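Local coordinates for maternal effect protein oskar (PDB 5A4A) that probably binds RNA through its OSK domain, which has an SGNH-hydrolase-like fold, and induces germ plasm formation in the fly, at residues A[65-70]-A[107-112]. Residues are numbered along the deposited sequence; the frame is centred on the assembly and turned at random.
Sequences GARNRL and IKEMHN. With SO4 (sulfate ion), chain G.
Arg-67 and Glu-109 face each other across segments 65-70 and 107-112 of helices 63-71 and 96-112, which run 13° from parallel with axes 10.3 Å apart at closest approach; the pair illustrates how polar groups can border an apolar helix interface. The ionic part is loose: Arg-67 NE lies 3.9 Å from Glu-109 OE1, a long salt bridge, with the guanidinium and carboxylate planes 66° apart. A water closes the gap, giving a hydrogen to Glu-109 OE1 and accepting one from Arg-67 NH2 in the guanidinium plane. Glu-109 reaches the neighbouring helix by an extended chain whose CG points away from the backbone N (chi1 167°), and OE2 stops 2.6 Å from the backbone O of Arg-67; oxygens this close suggest that the acid may carry a proton, which would weaken the salt bridge. The guanidinium edge of Arg-67 holds a sulfate, probably from the crystallisation liquor, by two nearly straight hydrogen bonds, NH1 to O3 and NH2 to O2, 2.8 Å each. Asn-64 also accepts from NH1. The apolar part lies deeper, where Leu-70 CD1 meets Met-110 CG at 3.6 Å, beside Met-28 and Pro-117 of the central sheet. A leucine in place of Arg-67 would probably lose the sulfate and leave Glu-109 without its water-bridged mate. This chemistry suggests a spot at Arg-67 able to take an anion, above a greasy seam joining two helices, consistent with RNA binding but no proof that phosphate binds here.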
ATOM      1  N   GLY A  65      -6.510   5.391  -7.373  1.00 15.80           N
ATOM      2  CA  GLY A  65      -5.235   5.466  -8.067  1.00 16.63           C
ATOM      3  C   GLY A  65      -4.725   4.087  -8.454  1.00 12.57           C
ATOM      4  O   GLY A  65      -4.180   3.903  -9.546  1.00 16.40           O
ATOM      5  N   ALA A  66      -4.902   3.120  -7.554  1.00 14.65           N
ATOM      6  CA  ALA A  66      -4.457   1.752  -7.799  1.00 15.86           C
ATOM      7  C   ALA A  66      -5.292   1.125  -8.913  1.00 13.82           C
ATOM      8  O   ALA A  66      -4.766   0.435  -9.788  1.00 14.04           O
ATOM      9  CB  ALA A  66      -4.535   0.917  -6.515  1.00 16.06           C
ATOM     10  N   ARG A  67      -6.595   1.384  -8.881  1.00 15.33           N
ATOM     11  CA  ARG A  67      -7.506   0.911  -9.923  1.00 13.46           C
ATOM     12  C   ARG A  67      -7.039   1.411 -11.290  1.00 20.29           C
ATOM     13  O   ARG A  67      -6.988   0.643 -12.259  1.00 15.52           O
ATOM     14  CB  ARG A  67      -8.936   1.387  -9.631  1.00 12.16           C
ATOM     15  CG  ARG A  67      -9.637   0.650  -8.482  1.00 12.70           C
ATOM     16  CD  ARG A  67     -10.977   1.298  -8.113  1.00 16.81           C
ATOM     17  NE  ARG A  67     -11.985   1.167  -9.169  1.00 21.97           N
ATOM     18  CZ  ARG A  67     -13.092   1.903  -9.243  1.00 20.74           C
ATOM     19  NH1 ARG A  67     -13.342   2.825  -8.324  1.00 19.37           N
ATOM     20  NH2 ARG A  67     -13.957   1.711 -10.232  1.00 18.33           N
ATOM     21  N   ASN A  68      -6.691   2.695 -11.359  1.00 14.12           N
ATOM     22  CA  ASN A  68      -6.160   3.285 -12.592  1.00 18.45           C
ATOM     23  C   ASN A  68      -4.785   2.756 -12.968  1.00 17.53           C
ATOM     24  O   ASN A  68      -4.505   2.508 -14.147  1.00 18.44           O
ATOM     25  CB  ASN A  68      -6.105   4.817 -12.502  1.00 19.40           C
ATOM     26  CG  ASN A  68      -7.482   5.453 -12.503  1.00 25.16           C
ATOM     27  OD1 ASN A  68      -8.441   4.881 -13.024  1.00 30.25           O
ATOM     28  ND2 ASN A  68      -7.588   6.642 -11.913  1.00 26.84           N
ATOM     29  N   ARG A  69      -3.928   2.583 -11.968  1.00 15.63           N
ATOM     30  CA  ARG A  69      -2.557   2.138 -12.206  1.00 16.13           C
ATOM     31  C   ARG A  69      -2.533   0.760 -12.869  1.00 20.87           C
ATOM     32  O   ARG A  69      -1.740   0.517 -13.780  1.00 18.88           O
ATOM     33  CB  ARG A  69      -1.766   2.119 -10.895  1.00 14.80           C
ATOM     34  CG  ARG A  69      -0.293   1.726 -11.038  1.00 18.37           C
ATOM     35  CD  ARG A  69       0.506   2.789 -11.772  1.00 15.76           C
ATOM     36  NE  ARG A  69       1.876   2.358 -12.044  1.00 17.20           N
ATOM     37  CZ  ARG A  69       2.238   1.635 -13.099  1.00 18.56           C
ATOM     38  NH1 ARG A  69       1.330   1.234 -13.985  1.00 22.93           N
ATOM     39  NH2 ARG A  69       3.511   1.305 -13.269  1.00 18.61           N
ATOM     40  N   LEU A  70      -3.412  -0.138 -12.420  1.00 15.49           N
ATOM     41  CA  LEU A  70      -3.473  -1.485 -12.989  1.00 12.00           C
ATOM     42  C   LEU A  70      -3.929  -1.519 -14.440  1.00 21.32           C
ATOM     43  O   LEU A  70      -3.587  -2.445 -15.178  1.00 23.14           O
ATOM     44  CB  LEU A  70      -4.363  -2.399 -12.141  1.00 11.40           C
ATOM     45  CG  LEU A  70      -3.794  -2.717 -10.762  1.00 10.22           C
ATOM     46  CD1 LEU A  70      -4.771  -3.618 -10.005  1.00 19.12           C
ATOM     47  CD2 LEU A  70      -2.441  -3.387 -10.892  1.00 13.16           C
ATOM     48  N   ILE A 107     -10.909  -4.871  -5.888  1.00  9.60           N
ATOM     49  CA  ILE A 107     -10.917  -6.332  -5.821  1.00 12.67           C
ATOM     50  C   ILE A 107     -11.600  -6.959  -7.045  1.00 13.72           C
ATOM     51  O   ILE A 107     -11.098  -7.922  -7.626  1.00 14.25           O
ATOM     52  CB  ILE A 107     -11.589  -6.831  -4.525  1.00 13.42           C
ATOM     53  CG1 ILE A 107     -10.806  -6.368  -3.291  1.00 12.33           C
ATOM     54  CG2 ILE A 107     -11.693  -8.350  -4.531  1.00 14.41           C
ATOM     55  CD1 ILE A 107      -9.357  -6.877  -3.221  1.00 12.54           C
ATOM     56  N   LYS A 108     -12.734  -6.395  -7.445  1.00 11.34           N
ATOM     57  CA  LYS A 108     -13.461  -6.888  -8.610  1.00 13.91           C
ATOM     58  C   LYS A 108     -12.677  -6.673  -9.898  1.00 16.42           C
ATOM     59  O   LYS A 108     -12.654  -7.539 -10.768  1.00 16.29           O
ATOM     60  CB  LYS A 108     -14.830  -6.207  -8.681  1.00 16.80           C
ATOM     61  CG  LYS A 108     -15.621  -6.417  -9.957  1.00 29.89           C
ATOM     62  CD  LYS A 108     -16.900  -5.577  -9.888  1.00 38.46           C
ATOM     63  CE  LYS A 108     -17.450  -5.232 -11.261  1.00 45.47           C
ATOM     64  NZ  LYS A 108     -18.027  -6.422 -11.934  1.00 49.53           N
ATOM     65  N   GLU A 109     -12.031  -5.513 -10.019  1.00 12.82           N
ATOM     66  CA  GLU A 109     -11.225  -5.222 -11.197  1.00 14.57           C
ATOM     67  C   GLU A 109     -10.024  -6.166 -11.321  1.00 12.55           C
ATOM     68  O   GLU A 109      -9.715  -6.652 -12.406  1.00 15.34           O
ATOM     69  CB  GLU A 109     -10.747  -3.767 -11.167  1.00 13.43           C
ATOM     70  CG  GLU A 109      -9.674  -3.461 -12.177  1.00 23.33           C
ATOM     71  CD  GLU A 109      -9.193  -2.026 -12.087  1.00 26.09           C
ATOM     72  OE1 GLU A 109      -9.899  -1.179 -11.517  1.00 31.00           O
ATOM     73  OE2 GLU A 109      -8.098  -1.728 -12.578  1.00 22.10           O
ATOM     74  N   MET A 110      -9.350  -6.425 -10.209  1.00 12.58           N
ATOM     75  CA  MET A 110      -8.247  -7.377 -10.222  1.00 12.96           C
ATOM     76  C   MET A 110      -8.736  -8.763 -10.657  1.00 12.91           C
ATOM     77  O   MET A 110      -8.069  -9.450 -11.432  1.00 15.66           O
ATOM     78  CB  MET A 110      -7.553  -7.416  -8.856  1.00  9.91           C
ATOM     79  CG  MET A 110      -6.840  -6.102  -8.534  1.00 10.61           C
ATOM     80  SD  MET A 110      -5.889  -6.114  -7.013  1.00 13.38           S
ATOM     81  CE  MET A 110      -4.581  -7.271  -7.451  1.00 17.01           C
ATOM     82  N   HIS A 111      -9.914  -9.153 -10.183  1.00 12.84           N
ATOM     83  CA  HIS A 111     -10.488 -10.438 -10.581  1.00 14.24           C
ATOM     84  C   HIS A 111     -10.726 -10.456 -12.094  1.00 17.16           C
ATOM     85  O   HIS A 111     -10.378 -11.416 -12.790  1.00 16.00           O
ATOM     86  CB  HIS A 111     -11.791 -10.701  -9.826  1.00 13.23           C
ATOM     87  CG  HIS A 111     -12.305 -12.099  -9.979  1.00 18.46           C
ATOM     88  ND1 HIS A 111     -13.627 -12.431  -9.816  1.00 17.34           N
ATOM     89  CD2 HIS A 111     -11.659 -13.254 -10.290  1.00 18.66           C
ATOM     90  CE1 HIS A 111     -13.784 -13.732 -10.014  1.00 20.19           C
ATOM     91  NE2 HIS A 111     -12.602 -14.249 -10.301  1.00 16.65           N
ATOM     92  N   ASN A 112     -11.308  -9.379 -12.604  1.00 14.38           N
ATOM     93  CA  ASN A 112     -11.526  -9.260 -14.040  1.00 17.59           C
ATOM     94  C   ASN A 112     -10.230  -9.242 -14.868  1.00 15.84           C
ATOM     95  O   ASN A 112     -10.218  -9.675 -16.026  1.00 24.39           O
ATOM     96  CB  ASN A 112     -12.406  -8.042 -14.345  1.00 25.36           C
ATOM     97  CG  ASN A 112     -13.843  -8.243 -13.897  1.00 31.29           C
ATOM     98  OD1 ASN A 112     -14.313  -9.376 -13.771  1.00 35.33           O
ATOM     99  ND2 ASN A 112     -14.553  -7.144 -13.659  1.00 37.40           N
TER
HETATM  100  S   SO4 G1612     -16.565   4.368  -9.705  1.00 44.80           S
HETATM  101  O1  SO4 G1612     -16.380   5.600 -10.471  1.00 45.00           O
HETATM  102  O2  SO4 G1612     -16.246   3.228 -10.566  1.00 42.71           O
HETATM  103  O3  SO4 G1612     -15.678   4.394  -8.541  1.00 47.14           O
HETATM  104  O4  SO4 G1612     -17.946   4.254  -9.243  1.00 45.52           O
HETATM  105  O   HOH W   1     -12.658  -0.681 -11.427  1.00 37.96           O